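Local coordinates for protein argonaute (Aquifex aeolicus, PDB 1YVU) that cleaves RNA targets as a DNA-guided endonuclease, using short single-stranded DNA guides to bind the complementary strand and divalent metal ions for cleavage, at residues M450-V455 with G700-W705; D502-T507 with Y681-T686; N514-T519 with L533-A538; V567-G572 with E594-I599. All coordinates share one frame; numbering follows the deposited sequence.

Contact 1 of 4, residues M450-V455 with G700-W705; sequences MIPSQV and GDIMYW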
loop_
_atom_site.group_PDB
_atom_site.type_symbol
_atom_site.label_atom_id
_atom_site.label_comp_id
_atom_site.label_asym_id
_atom_site.label_seq_id
_atom_site.Cartn_x
_atom_site.Cartn_y
_atom_site.Cartn_z
HETATM N N MSE A 450 -13.139 16.479 -10.074
HETATM C CA MSE A 450 -12.507 17.285 -9.031
HETATM C C MSE A 450 -13.412 18.165 -8.224
HETATM O O MSE A 450 -12.965 19.098 -7.564
HETATM C CB MSE A 450 -11.301 18.050 -9.585
HETATM C CG MSE A 450 -10.243 17.092 -10.144
HETATM SE SE MSE A 450 -8.843 17.884 -11.191
HETATM C CE MSE A 450 -9.938 18.541 -12.723
ATOM N N ILE A 451 -14.690 17.811 -8.248
ATOM C CA ILE A 451 -15.730 18.518 -7.513
ATOM C C ILE A 451 -15.903 17.828 -6.161
ATOM O O ILE A 451 -16.233 16.640 -6.095
ATOM C CB ILE A 451 -17.113 18.474 -8.255
ATOM C CG1 ILE A 451 -16.983 18.934 -9.708
ATOM C CG2 ILE A 451 -18.091 19.430 -7.604
ATOM C CD1 ILE A 451 -17.971 18.251 -10.590
ATOM N N PRO A 452 -15.661 18.562 -5.051
ATOM C CA PRO A 452 -15.803 18.053 -3.688
ATOM C C PRO A 452 -17.176 17.388 -3.556
ATOM O O PRO A 452 -18.160 17.870 -4.148
ATOM C CB PRO A 452 -15.775 19.330 -2.861
ATOM C CG PRO A 452 -14.913 20.178 -3.581
ATOM C CD PRO A 452 -15.207 19.963 -5.021
ATOM N N SER A 453 -17.246 16.296 -2.805
ATOM C CA SER A 453 -18.511 15.588 -2.655
ATOM C C SER A 453 -18.782 15.099 -1.272
ATOM O O SER A 453 -17.899 14.512 -0.657
ATOM C CB SER A 453 -18.565 14.398 -3.609
ATOM O OG SER A 453 -17.315 13.718 -3.652
ATOM N N GLN A 454 -20.014 15.307 -0.807
ATOM C CA GLN A 454 -20.450 14.848 0.513
ATOM C C GLN A 454 -21.593 13.862 0.309
ATOM O O GLN A 454 -22.703 14.267 0.019
ATOM C CB GLN A 454 -20.900 16.020 1.401
ATOM C CG GLN A 454 -21.189 15.634 2.867
ATOM C CD GLN A 454 -19.931 15.348 3.680
ATOM O OE1 GLN A 454 -19.147 16.256 3.943
ATOM N NE2 GLN A 454 -19.735 14.088 4.079
ATOM N N VAL A 455 -21.293 12.574 0.487
ATOM C CA VAL A 455 -22.235 11.470 0.296
ATOM C C VAL A 455 -22.923 11.059 1.607
ATOM O O VAL A 455 -22.435 10.209 2.351
ATOM C CB VAL A 455 -21.491 10.245 -0.365
ATOM C CG1 VAL A 455 -22.409 9.043 -0.474
ATOM C CG2 VAL A 455 -20.891 10.631 -1.780
ATOM N N GLY A 700 -4.375 23.727 -7.153
ATOM C CA GLY A 700 -5.499 24.194 -6.365
ATOM C C GLY A 700 -5.066 24.421 -4.949
ATOM O O GLY A 700 -3.898 24.293 -4.635
ATOM N N ASP A 701 -6.037 24.663 -4.087
ATOM C CA ASP A 701 -5.812 24.959 -2.683
ATOM C C ASP A 701 -6.980 24.432 -1.855
ATOM O O ASP A 701 -7.169 24.809 -0.699
ATOM C CB ASP A 701 -5.701 26.482 -2.527
ATOM C CG ASP A 701 -6.876 27.240 -3.154
ATOM O OD1 ASP A 701 -7.639 26.647 -3.947
ATOM O OD2 ASP A 701 -7.034 28.439 -2.857
ATOM N N ILE A 702 -7.734 23.522 -2.466
ATOM C CA ILE A 702 -8.932 22.895 -1.898
ATOM C C ILE A 702 -8.648 21.426 -1.624
ATOM O O ILE A 702 -7.984 20.761 -2.427
ATOM C CB ILE A 702 -10.117 23.000 -2.939
ATOM C CG1 ILE A 702 -10.494 24.451 -3.194
ATOM C CG2 ILE A 702 -11.352 22.320 -2.472
ATOM C CD1 ILE A 702 -10.796 24.708 -4.660
HETATM N N MSE A 703 -9.128 20.924 -0.491
HETATM C CA MSE A 703 -8.949 19.506 -0.206
HETATM C C MSE A 703 -10.225 18.796 -0.707
HETATM O O MSE A 703 -11.033 18.293 0.095
HETATM C CB MSE A 703 -8.682 19.278 1.283
HETATM C CG MSE A 703 -7.375 19.886 1.790
HETATM SE SE MSE A 703 -6.832 19.455 3.650
HETATM C CE MSE A 703 -6.351 17.569 3.444
ATOM N N TYR A 704 -10.363 18.700 -2.037
ATOM C CA TYR A 704 -11.572 18.123 -2.661
ATOM C C TYR A 704 -11.857 16.612 -2.513
ATOM O O TYR A 704 -12.984 16.140 -2.805
ATOM C CB TYR A 704 -11.672 18.542 -4.146
ATOM C CG TYR A 704 -10.667 17.883 -5.047
ATOM C CD1 TYR A 704 -10.945 16.638 -5.647
ATOM C CD2 TYR A 704 -9.402 18.465 -5.262
ATOM C CE1 TYR A 704 -10.006 15.983 -6.426
ATOM C CE2 TYR A 704 -8.435 17.808 -6.060
ATOM C CZ TYR A 704 -8.756 16.564 -6.631
ATOM O OH TYR A 704 -7.849 15.911 -7.421
ATOM N N TRP A 705 -10.840 15.870 -2.078
ATOM C CA TRP A 705 -10.937 14.421 -1.932
ATOM C C TRP A 705 -11.619 13.904 -0.657
ATOM O O TRP A 705 -12.204 12.813 -0.636
ATOM C CB TRP A 705 -9.535 13.836 -2.081
ATOM C CG TRP A 705 -8.446 14.556 -1.288
ATOM C CD1 TRP A 705 -8.057 14.281 -0.006
ATOM C CD2 TRP A 705 -7.660 15.679 -1.706
ATOM N NE1 TRP A 705 -7.087 15.159 0.400
ATOM C CE2 TRP A 705 -6.818 16.034 -0.618
ATOM C CE3 TRP A 705 -7.583 16.434 -2.896
ATOM C CZ2 TRP A 705 -5.899 17.111 -0.667
ATOM C CZ3 TRP A 705 -6.653 17.537 -2.957
ATOM C CH2 TRP A 705 -5.832 17.859 -1.832
HETATM O O HOH W 1 -14.714 14.717 -4.568
#
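Met450 and Pro452 form a buried, mostly apolar contact with Tyr704, where the C-terminal tail of the chain packs against the start of the PIWI region. No direct hydrogen bond crosses between 450-455 and 700-705. Met450 CB lies 4.2 Å from the centroid of the Tyr704 ring and 16° off its normal, a CH-pi contact over one face. The next atom, CG, stands 3.9 Å from Tyr704 CZ, near the hydroxyl end of the ring. The selenium of this selenomethionine is more distant, 5.5 Å from the centroid in an oblique Met-aromatic contact. Trp705 CE3 lies over the opposite face, toward its rim. Met450, with positive phi, is the first residue to leave the helical path after helix 437-448, and the chain then enters strand 454-457, an outermost strand of the four-stranded parallel sheet whose other strands belong to the Mid domain. Tyr704 CG sits between its backbone N and carbonyl carbon (chi1 72°), with CB left against Pro452 CG at 3.7 Å, the two side chains crossing at about a right angle, while Pro452 CA points its hydrogen at Tyr704 O (CA to O 3.5 Å, 166° at H). An alanine in place of Tyr704 would lose the ring and probably open a gap under Met450 CB and CG, leaving Trp705 CE3 without this neighbour. The polar link is indirect: one water lies 2.9 Å from Tyr704 O and equally close to Ile451 O and Ser453 OG. Leu447 of helix 437-448 and Tyr531 also pack on the Tyr704 side chain.

Contact 2 of 4, residues D502-T507 with Y681-T686; sequences DISRIT and YSDKIT. With CA (calcium ion), chain B.
Asp502 and Asp683 meet at a calcium ion, held at 2.9 Å by Asp502 OD2 and at 2.5 Å by Asp683 OD2. This is the acidic metal site of the RNase H fold: Asp502 sits at strand 497-505 and Asp683 in the first turn of helix 682-690, and both are assigned to the active site by similarity. Calcium does not support cleavage, so the site is seen with a non-productive ion. The two carboxylate planes are turned 68° apart. Asp502 CG is anti to its backbone N (chi1 -171°), on the side where Asp683 OD2 comes within 3.1 Å of it. One shell out, Ser504 OG donates to Asp502 OD1 over 2.8 Å, arriving on the syn side and 25° out of the carboxylate plane, and so helps fix its rotation. Away from the metal, Asp683 OD1 forms a salt bridge with Lys687 of the same helix, while Asp571, probably the third acidic residue of the active site, lies close by. Further back, Thr686 OG1 lies 3.1 Å from Ser504 OG, but its one proton could instead serve the carbonyls of Ser682 or Asp683. The Thr686 methyl CG2 lies against the strand backbone, 3.8 Å from Asp502 O.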
loop_
_atom_site.group_PDB
_atom_site.type_symbol
_atom_site.label_atom_id
_atom_site.label_comp_id
_atom_site.label_asym_id
_atom_site.label_seq_id
_atom_site.Cartn_x
_atom_site.Cartn_y
_atom_site.Cartn_z
ATOM N N ASP A 502 3.128 11.202 -4.469
ATOM C CA ASP A 502 2.939 9.834 -4.956
ATOM C C ASP A 502 3.017 10.080 -6.439
ATOM O O ASP A 502 2.596 11.130 -6.953
ATOM C CB ASP A 502 1.613 9.107 -4.673
ATOM C CG ASP A 502 1.673 7.558 -5.080
ATOM O OD1 ASP A 502 1.692 7.205 -6.281
ATOM O OD2 ASP A 502 1.740 6.663 -4.205
ATOM N N ILE A 503 3.700 9.153 -7.093
ATOM C CA ILE A 503 3.877 9.148 -8.520
ATOM C C ILE A 503 3.500 7.716 -8.859
ATOM O O ILE A 503 3.994 6.768 -8.226
ATOM C CB ILE A 503 5.342 9.452 -8.911
ATOM C CG1 ILE A 503 5.731 10.873 -8.452
ATOM C CG2 ILE A 503 5.509 9.291 -10.420
ATOM C CD1 ILE A 503 7.168 11.346 -8.748
ATOM N N SER A 504 2.505 7.585 -9.732
ATOM C CA SER A 504 2.024 6.281 -10.189
ATOM C C SER A 504 2.117 6.249 -11.700
ATOM O O SER A 504 1.631 7.141 -12.390
ATOM C CB SER A 504 0.603 5.984 -9.700
ATOM O OG SER A 504 0.618 5.669 -8.309
ATOM N N ARG A 505 2.740 5.195 -12.204
ATOM C CA ARG A 505 2.972 5.018 -13.633
ATOM C C ARG A 505 2.237 3.851 -14.290
ATOM O O ARG A 505 1.780 2.927 -13.614
ATOM C CB ARG A 505 4.485 4.817 -13.866
ATOM C CG ARG A 505 5.403 5.911 -13.297
ATOM C CD ARG A 505 6.641 5.319 -12.648
ATOM N NE ARG A 505 7.464 6.334 -11.995
ATOM C CZ ARG A 505 8.646 6.753 -12.445
ATOM N NH1 ARG A 505 9.167 6.246 -13.568
ATOM N NH2 ARG A 505 9.307 7.684 -11.763
ATOM N N ILE A 506 2.067 3.930 -15.603
ATOM C CA ILE A 506 1.472 2.806 -16.294
ATOM C C ILE A 506 2.596 2.097 -17.048
ATOM O O ILE A 506 3.377 2.708 -17.795
ATOM C CB ILE A 506 0.199 3.146 -17.135
ATOM C CG1 ILE A 506 -1.016 3.158 -16.190
ATOM C CG2 ILE A 506 -0.075 2.065 -18.193
ATOM C CD1 ILE A 506 -2.346 3.495 -16.822
ATOM N N THR A 507 2.731 0.822 -16.684
ATOM C CA THR A 507 3.727 -0.082 -17.227
ATOM C C THR A 507 3.176 -0.840 -18.446
ATOM O O THR A 507 2.086 -1.453 -18.414
ATOM C CB THR A 507 4.169 -1.113 -16.147
ATOM O OG1 THR A 507 4.296 -0.477 -14.870
ATOM C CG2 THR A 507 5.512 -1.742 -16.526
ATOM N N TYR A 681 -4.911 9.773 0.661
ATOM C CA TYR A 681 -5.589 9.742 -0.637
ATOM C C TYR A 681 -4.680 9.964 -1.856
ATOM O O TYR A 681 -5.150 9.868 -2.996
ATOM C CB TYR A 681 -6.768 10.724 -0.673
ATOM C CG TYR A 681 -8.096 10.049 -0.783
ATOM C CD1 TYR A 681 -8.472 9.023 0.122
ATOM C CD2 TYR A 681 -8.976 10.393 -1.816
ATOM C CE1 TYR A 681 -9.696 8.351 -0.010
ATOM C CE2 TYR A 681 -10.206 9.738 -1.964
ATOM C CZ TYR A 681 -10.569 8.709 -1.062
ATOM O OH TYR A 681 -11.779 8.040 -1.234
ATOM N N SER A 682 -3.389 10.241 -1.629
ATOM C CA SER A 682 -2.457 10.484 -2.732
ATOM C C SER A 682 -2.303 9.336 -3.727
ATOM O O SER A 682 -2.293 9.587 -4.944
ATOM C CB SER A 682 -1.095 10.968 -2.243
ATOM O OG SER A 682 -1.195 12.314 -1.836
ATOM N N ASP A 683 -2.306 8.090 -3.232
ATOM C CA ASP A 683 -2.166 6.940 -4.120
ATOM C C ASP A 683 -3.456 6.598 -4.861
ATOM O O ASP A 683 -3.402 6.030 -5.951
ATOM C CB ASP A 683 -1.638 5.718 -3.376
ATOM C CG ASP A 683 -0.988 4.688 -4.306
ATOM O OD1 ASP A 683 -1.646 3.653 -4.548
ATOM O OD2 ASP A 683 0.155 4.906 -4.774
ATOM N N LYS A 684 -4.603 6.943 -4.275
ATOM C CA LYS A 684 -5.891 6.675 -4.926
ATOM C C LYS A 684 -6.230 7.667 -6.031
ATOM O O LYS A 684 -6.776 7.264 -7.049
ATOM C CB LYS A 684 -7.031 6.534 -3.906
ATOM C CG LYS A 684 -6.868 5.251 -3.061
ATOM C CD LYS A 684 -8.007 4.938 -2.073
ATOM C CE LYS A 684 -7.630 3.713 -1.197
ATOM N NZ LYS A 684 -8.796 3.137 -0.451
ATOM N N ILE A 685 -5.797 8.923 -5.870
ATOM C CA ILE A 685 -6.013 10.014 -6.843
ATOM C C ILE A 685 -5.132 9.866 -8.123
ATOM O O ILE A 685 -5.617 10.061 -9.231
ATOM C CB ILE A 685 -5.814 11.427 -6.155
ATOM C CG1 ILE A 685 -6.850 11.634 -5.058
ATOM C CG2 ILE A 685 -5.978 12.574 -7.142
ATOM C CD1 ILE A 685 -6.561 12.814 -4.187
ATOM N N THR A 686 -3.866 9.473 -7.965
ATOM C CA THR A 686 -2.948 9.284 -9.082
ATOM C C THR A 686 -3.366 8.100 -9.960
ATOM O O THR A 686 -3.414 8.224 -11.180
ATOM C CB THR A 686 -1.514 9.045 -8.594
ATOM O OG1 THR A 686 -1.473 7.865 -7.789
ATOM C CG2 THR A 686 -1.009 10.207 -7.808
HETATM CA CA CA B . 2.384 4.402 -5.852
#

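Contact 3 of 4, residues N514-T519 with L533-A538; sequences NAVAFT and LTSYPA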
loop_
_atom_site.group_PDB
_atom_site.type_symbol
_atom_site.label_atom_id
_atom_site.label_comp_id
_atom_site.label_asym_id
_atom_site.label_seq_id
_atom_site.Cartn_x
_atom_site.Cartn_y
_atom_site.Cartn_z
ATOM N N ASN A 514 2.579 6.238 -19.524
ATOM C CA ASN A 514 1.881 7.316 -18.840
ATOM C C ASN A 514 2.267 7.330 -17.352
ATOM O O ASN A 514 2.639 6.291 -16.780
ATOM C CB ASN A 514 0.362 7.176 -19.043
ATOM C CG ASN A 514 -0.422 8.438 -18.629
ATOM O OD1 ASN A 514 0.143 9.531 -18.445
ATOM N ND2 ASN A 514 -1.740 8.283 -18.495
ATOM N N ALA A 515 2.222 8.539 -16.781
ATOM C CA ALA A 515 2.542 8.828 -15.376
ATOM C C ALA A 515 1.798 10.058 -14.878
ATOM O O ALA A 515 1.621 11.029 -15.603
ATOM C CB ALA A 515 4.047 9.052 -15.189
ATOM N N VAL A 516 1.367 9.993 -13.627
ATOM C CA VAL A 516 0.657 11.076 -12.963
ATOM C C VAL A 516 1.363 11.326 -11.622
ATOM O O VAL A 516 1.676 10.366 -10.889
ATOM C CB VAL A 516 -0.847 10.696 -12.685
ATOM C CG1 VAL A 516 -1.549 11.807 -11.921
ATOM C CG2 VAL A 516 -1.605 10.422 -13.991
ATOM N N ALA A 517 1.585 12.609 -11.305
ATOM C CA ALA A 517 2.210 13.037 -10.044
ATOM C C ALA A 517 1.251 13.899 -9.258
ATOM O O ALA A 517 0.684 14.858 -9.804
ATOM C CB ALA A 517 3.487 13.842 -10.298
ATOM N N PHE A 518 1.067 13.564 -7.982
ATOM C CA PHE A 518 0.214 14.374 -7.127
ATOM C C PHE A 518 0.932 14.889 -5.872
ATOM O O PHE A 518 1.089 14.169 -4.870
ATOM C CB PHE A 518 -1.093 13.654 -6.775
ATOM C CG PHE A 518 -2.107 14.526 -6.036
ATOM C CD1 PHE A 518 -2.364 15.857 -6.443
ATOM C CD2 PHE A 518 -2.812 14.014 -4.928
ATOM C CE1 PHE A 518 -3.288 16.667 -5.781
ATOM C CE2 PHE A 518 -3.754 14.824 -4.250
ATOM C CZ PHE A 518 -3.982 16.165 -4.694
ATOM N N THR A 519 1.236 16.186 -5.914
ATOM C CA THR A 519 1.931 16.906 -4.840
ATOM C C THR A 519 0.977 17.759 -4.004
ATOM O O THR A 519 -0.009 18.324 -4.519
ATOM C CB THR A 519 3.102 17.746 -5.424
ATOM O OG1 THR A 519 3.981 16.861 -6.142
ATOM C CG2 THR A 519 3.905 18.464 -4.334
ATOM N N LEU A 533 -1.426 18.487 -9.488
ATOM C CA LEU A 533 -1.736 17.238 -10.132
ATOM C C LEU A 533 -1.431 17.359 -11.618
ATOM O O LEU A 533 -2.033 18.185 -12.294
ATOM C CB LEU A 533 -3.206 16.949 -9.872
ATOM C CG LEU A 533 -3.897 15.677 -10.338
ATOM C CD1 LEU A 533 -3.118 14.443 -9.946
ATOM C CD2 LEU A 533 -5.297 15.640 -9.726
ATOM N N THR A 534 -0.461 16.581 -12.106
ATOM C CA THR A 534 -0.083 16.621 -13.512
ATOM C C THR A 534 0.106 15.227 -14.034
ATOM O O THR A 534 0.633 14.358 -13.331
ATOM C CB THR A 534 1.295 17.272 -13.738
ATOM O OG1 THR A 534 1.486 18.334 -12.819
ATOM C CG2 THR A 534 1.443 17.834 -15.156
ATOM N N SER A 535 -0.288 15.050 -15.296
ATOM C CA SER A 535 -0.089 13.800 -16.020
ATOM C C SER A 535 1.161 14.124 -16.832
ATOM O O SER A 535 1.328 15.251 -17.299
ATOM C CB SER A 535 -1.256 13.511 -16.954
ATOM O OG SER A 535 -1.373 12.125 -17.254
ATOM N N TYR A 536 2.072 13.164 -16.933
ATOM C CA TYR A 536 3.319 13.362 -17.649
ATOM C C TYR A 536 3.485 12.393 -18.823
ATOM O O TYR A 536 3.041 11.235 -18.716
ATOM C CB TYR A 536 4.490 13.211 -16.665
ATOM C CG TYR A 536 4.709 14.375 -15.726
ATOM C CD1 TYR A 536 4.332 14.291 -14.373
ATOM C CD2 TYR A 536 5.292 15.576 -16.193
ATOM C CE1 TYR A 536 4.528 15.377 -13.510
ATOM C CE2 TYR A 536 5.494 16.673 -15.346
ATOM C CZ TYR A 536 5.116 16.569 -14.013
ATOM O OH TYR A 536 5.377 17.630 -13.191
ATOM N N PRO A 537 4.111 12.847 -19.952
ATOM C CA PRO A 537 4.351 12.031 -21.185
ATOM C C PRO A 537 5.382 10.889 -21.021
ATOM O O PRO A 537 5.821 10.578 -19.914
ATOM C CB PRO A 537 4.864 13.078 -22.191
ATOM C CG PRO A 537 4.290 14.346 -21.721
ATOM C CD PRO A 537 4.453 14.259 -20.230
ATOM N N ALA A 538 5.797 10.301 -22.151
ATOM C CA ALA A 538 6.766 9.198 -22.135
ATOM C C ALA A 538 8.228 9.517 -22.444
ATOM O O ALA A 538 8.603 9.676 -23.612
ATOM C CB ALA A 538 6.266 8.045 -23.041
#
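Leu533 packs on Phe518 and Val516 across a beta hairpin, strands 515-522 and 528-536, whose short segments run antiparallel at 161° within the RNase H-like PIWI domain. Leu533 CB meets Phe518 CD1 at 3.7 Å. With CG anti to the backbone N (chi1 -177°), Leu533 CG stays near the same ring atom at 4.2 Å. From there the CD1 branch reaches Val516 CG1 at 3.6 Å, and CD2 turns to Tyr704 of the C-terminal tail. The backbones confirm the register: Ala517 and Thr534 form a hydrogen-bonded pair, with Ala517 N to Thr534 O at 2.8 Å and Thr534 N to Ala517 O at 3.1 Å. Phe518 with Leu533 and Val516 with Ser535 are non-hydrogen-bonded pairs. Near the strand end, Asn514 OD1 accepts a weak bond from Ser535 OG (3.2 Å) and another weak one from Ala515 N. An alanine in place of Asn514 would probably leave Ser535 OG without this mate and Ala515 N reliant on its weak bond to Tyr536 O. On the face shared by Ala515, Ala517 and Tyr536, the methyl CB of Ala517 touches the Tyr536 ring at its edge, in plane, 3.7 Å from CE1.

Contact 4 of 4, residues V567-G572 with E594-I599; sequences VVHRDG and ELLEII
Val568 N donates to Glu594 O over 2.7 Å, with an N-H...O angle of 163°, and begins the regular exchange of a parallel strand pair. Leu596 N to Val568 O (2.8 Å) and Arg570 N to Leu596 O (2.8 Å) continue it. Ile598 N closes the series on Arg570 O. The pair belongs to a beta-alpha-beta unit of the RNase H fold, helix 576-589 linking the two strands. On one face the His569 and Leu596 side chains run alongside each other: Leu596 CD1 is 3.8 Å from His569 CD2. Ile598 CD1 approaches the other part of the imidazole, 3.8 Å from His569 ND1, an atom that is hydrogen-bonded to Thr678 OG1. Val567 CG2 rests on Glu594 CG at 3.9 Å, while the Glu594 carboxylate oxygens accept bonds from the backbone N atoms of Glu649 and Leu650. On the reverse face Val568 CB meets Leu595 CD2 at 3.8 Å; there the Arg570 chain bends at chi2 (64°), and its NE forms a salt bridge with Glu578 of helix 576-589. Asp571, assigned to the active site by similarity, follows directly after strand 565-570. Strand 497-505 flanks this pair beyond 565-570 and strand 641-645 beyond 592-599, with helix 652-661 packed over His569, Glu594 and Leu596.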
loop_
_atom_site.group_PDB
_atom_site.type_symbol
_atom_site.label_atom_id
_atom_site.label_comp_id
_atom_site.label_asym_id
_atom_site.label_seq_id
_atom_site.Cartn_x
_atom_site.Cartn_y
_atom_site.Cartn_z
ATOM N N VAL A 567 10.203 19.159 4.414
ATOM C CA VAL A 567 9.927 17.765 4.718
ATOM C C VAL A 567 9.073 17.169 3.613
ATOM O O VAL A 567 7.997 17.686 3.311
ATOM C CB VAL A 567 9.219 17.606 6.062
ATOM C CG1 VAL A 567 8.934 16.146 6.338
ATOM C CG2 VAL A 567 10.087 18.170 7.168
ATOM N N VAL A 568 9.570 16.085 3.019
ATOM C CA VAL A 568 8.870 15.414 1.948
ATOM C C VAL A 568 8.407 14.080 2.437
ATOM O O VAL A 568 9.161 13.363 3.072
ATOM C CB VAL A 568 9.758 15.202 0.687
ATOM C CG1 VAL A 568 8.984 14.459 -0.436
ATOM C CG2 VAL A 568 10.276 16.540 0.175
ATOM N N HIS A 569 7.143 13.769 2.173
ATOM C CA HIS A 569 6.558 12.480 2.539
ATOM C C HIS A 569 6.251 11.828 1.232
ATOM O O HIS A 569 5.612 12.438 0.353
ATOM C CB HIS A 569 5.254 12.633 3.307
ATOM C CG HIS A 569 5.396 13.249 4.666
ATOM N ND1 HIS A 569 4.314 13.442 5.500
ATOM C CD2 HIS A 569 6.478 13.702 5.339
ATOM C CE1 HIS A 569 4.730 13.990 6.627
ATOM N NE2 HIS A 569 6.037 14.159 6.559
ATOM N N ARG A 570 6.756 10.610 1.085
ATOM C CA ARG A 570 6.548 9.840 -0.123
ATOM C C ARG A 570 5.581 8.750 0.230
ATOM O O ARG A 570 5.817 7.985 1.175
ATOM C CB ARG A 570 7.859 9.256 -0.635
ATOM C CG ARG A 570 7.712 8.444 -1.905
ATOM C CD ARG A 570 7.244 9.280 -3.074
ATOM N NE ARG A 570 7.233 8.525 -4.321
ATOM C CZ ARG A 570 6.305 7.641 -4.660
ATOM N NH1 ARG A 570 5.283 7.380 -3.830
ATOM N NH2 ARG A 570 6.364 7.066 -5.863
ATOM N N ASP A 571 4.516 8.661 -0.562
ATOM C CA ASP A 571 3.473 7.677 -0.363
ATOM C C ASP A 571 4.039 6.275 -0.513
ATOM O O ASP A 571 3.641 5.343 0.190
ATOM C CB ASP A 571 2.359 7.949 -1.362
ATOM C CG ASP A 571 1.179 6.982 -1.247
ATOM O OD1 ASP A 571 1.281 5.837 -1.781
ATOM O OD2 ASP A 571 0.136 7.396 -0.675
ATOM N N GLY A 572 5.010 6.126 -1.385
ATOM C CA GLY A 572 5.541 4.795 -1.538
ATOM C C GLY A 572 6.951 4.771 -1.069
ATOM O O GLY A 572 7.328 5.481 -0.134
ATOM N N GLU A 594 14.452 16.946 3.890
ATOM C CA GLU A 594 14.150 15.826 4.777
ATOM C C GLU A 594 13.245 14.940 3.924
ATOM O O GLU A 594 12.176 15.380 3.473
ATOM C CB GLU A 594 13.360 16.255 6.012
ATOM C CG GLU A 594 13.931 17.375 6.857
ATOM C CD GLU A 594 15.046 16.963 7.815
ATOM O OE1 GLU A 594 14.971 15.869 8.433
ATOM O OE2 GLU A 594 15.982 17.781 7.990
ATOM N N LEU A 595 13.726 13.731 3.632
ATOM C CA LEU A 595 12.984 12.763 2.830
ATOM C C LEU A 595 12.468 11.591 3.625
ATOM O O LEU A 595 13.235 10.878 4.297
ATOM C CB LEU A 595 13.828 12.210 1.680
ATOM C CG LEU A 595 14.366 13.180 0.633
ATOM C CD1 LEU A 595 15.160 12.396 -0.407
ATOM C CD2 LEU A 595 13.244 13.986 -0.001
ATOM N N LEU A 596 11.155 11.407 3.571
ATOM C CA LEU A 596 10.524 10.298 4.261
ATOM C C LEU A 596 9.741 9.425 3.309
ATOM O O LEU A 596 9.110 9.919 2.375
ATOM C CB LEU A 596 9.574 10.776 5.358
ATOM C CG LEU A 596 10.057 11.787 6.391
ATOM C CD1 LEU A 596 9.036 11.907 7.446
ATOM C CD2 LEU A 596 11.319 11.335 7.001
ATOM N N GLU A 597 9.844 8.120 3.533
ATOM C CA GLU A 597 9.114 7.093 2.791
ATOM C C GLU A 597 7.981 6.753 3.774
ATOM O O GLU A 597 8.212 6.762 4.993
ATOM C CB GLU A 597 9.963 5.826 2.679
ATOM C CG GLU A 597 10.853 5.620 1.468
ATOM C CD GLU A 597 11.615 4.265 1.551
ATOM O OE1 GLU A 597 11.419 3.528 2.551
ATOM O OE2 GLU A 597 12.409 3.929 0.625
ATOM N N ILE A 598 6.759 6.533 3.278
ATOM C CA ILE A 598 5.642 6.153 4.169
ATOM C C ILE A 598 5.042 4.850 3.669
ATOM O O ILE A 598 4.267 4.833 2.726
ATOM C CB ILE A 598 4.577 7.291 4.375
ATOM C CG1 ILE A 598 5.184 8.409 5.233
ATOM C CG2 ILE A 598 3.328 6.748 5.100
ATOM C CD1 ILE A 598 4.317 9.602 5.380
ATOM N N ILE A 599 5.442 3.757 4.312
ATOM C CA ILE A 599 5.014 2.415 3.945
ATOM C C ILE A 599 3.812 1.967 4.765
ATOM O O ILE A 599 3.942 1.715 5.972
ATOM C CB ILE A 599 6.201 1.389 4.083
ATOM C CG1 ILE A 599 7.233 1.614 2.977
ATOM C CG2 ILE A 599 5.714 -0.077 3.969
ATOM C CD1 ILE A 599 8.208 2.681 3.234
#

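How the contacts relate
From the N terminus, contact 1 opens at 450-455 and closes last, at 700-705, enclosing the other three. Contact 2 opens next at 502-507 and closes at 681-686; inside its loop contact 3 (514-519 with 533-538) closes before contact 4 (567-572 with 594-599) opens. No loops cross. Strand 497-505 is the shared element: it pairs with 515-522 of contact 3 on one side and with 565-570 of contact 4 on the other. At that junction Asp571 of contact 4 joins Asp502 and Asp683 of contact 2 near the calcium. Contacts 1, 2 and 3 touch where Trp705 packs on Tyr681 and Phe518, bringing the C-terminal tail onto the sheet and helix 682-690. Contacts 1 and 4 do not touch.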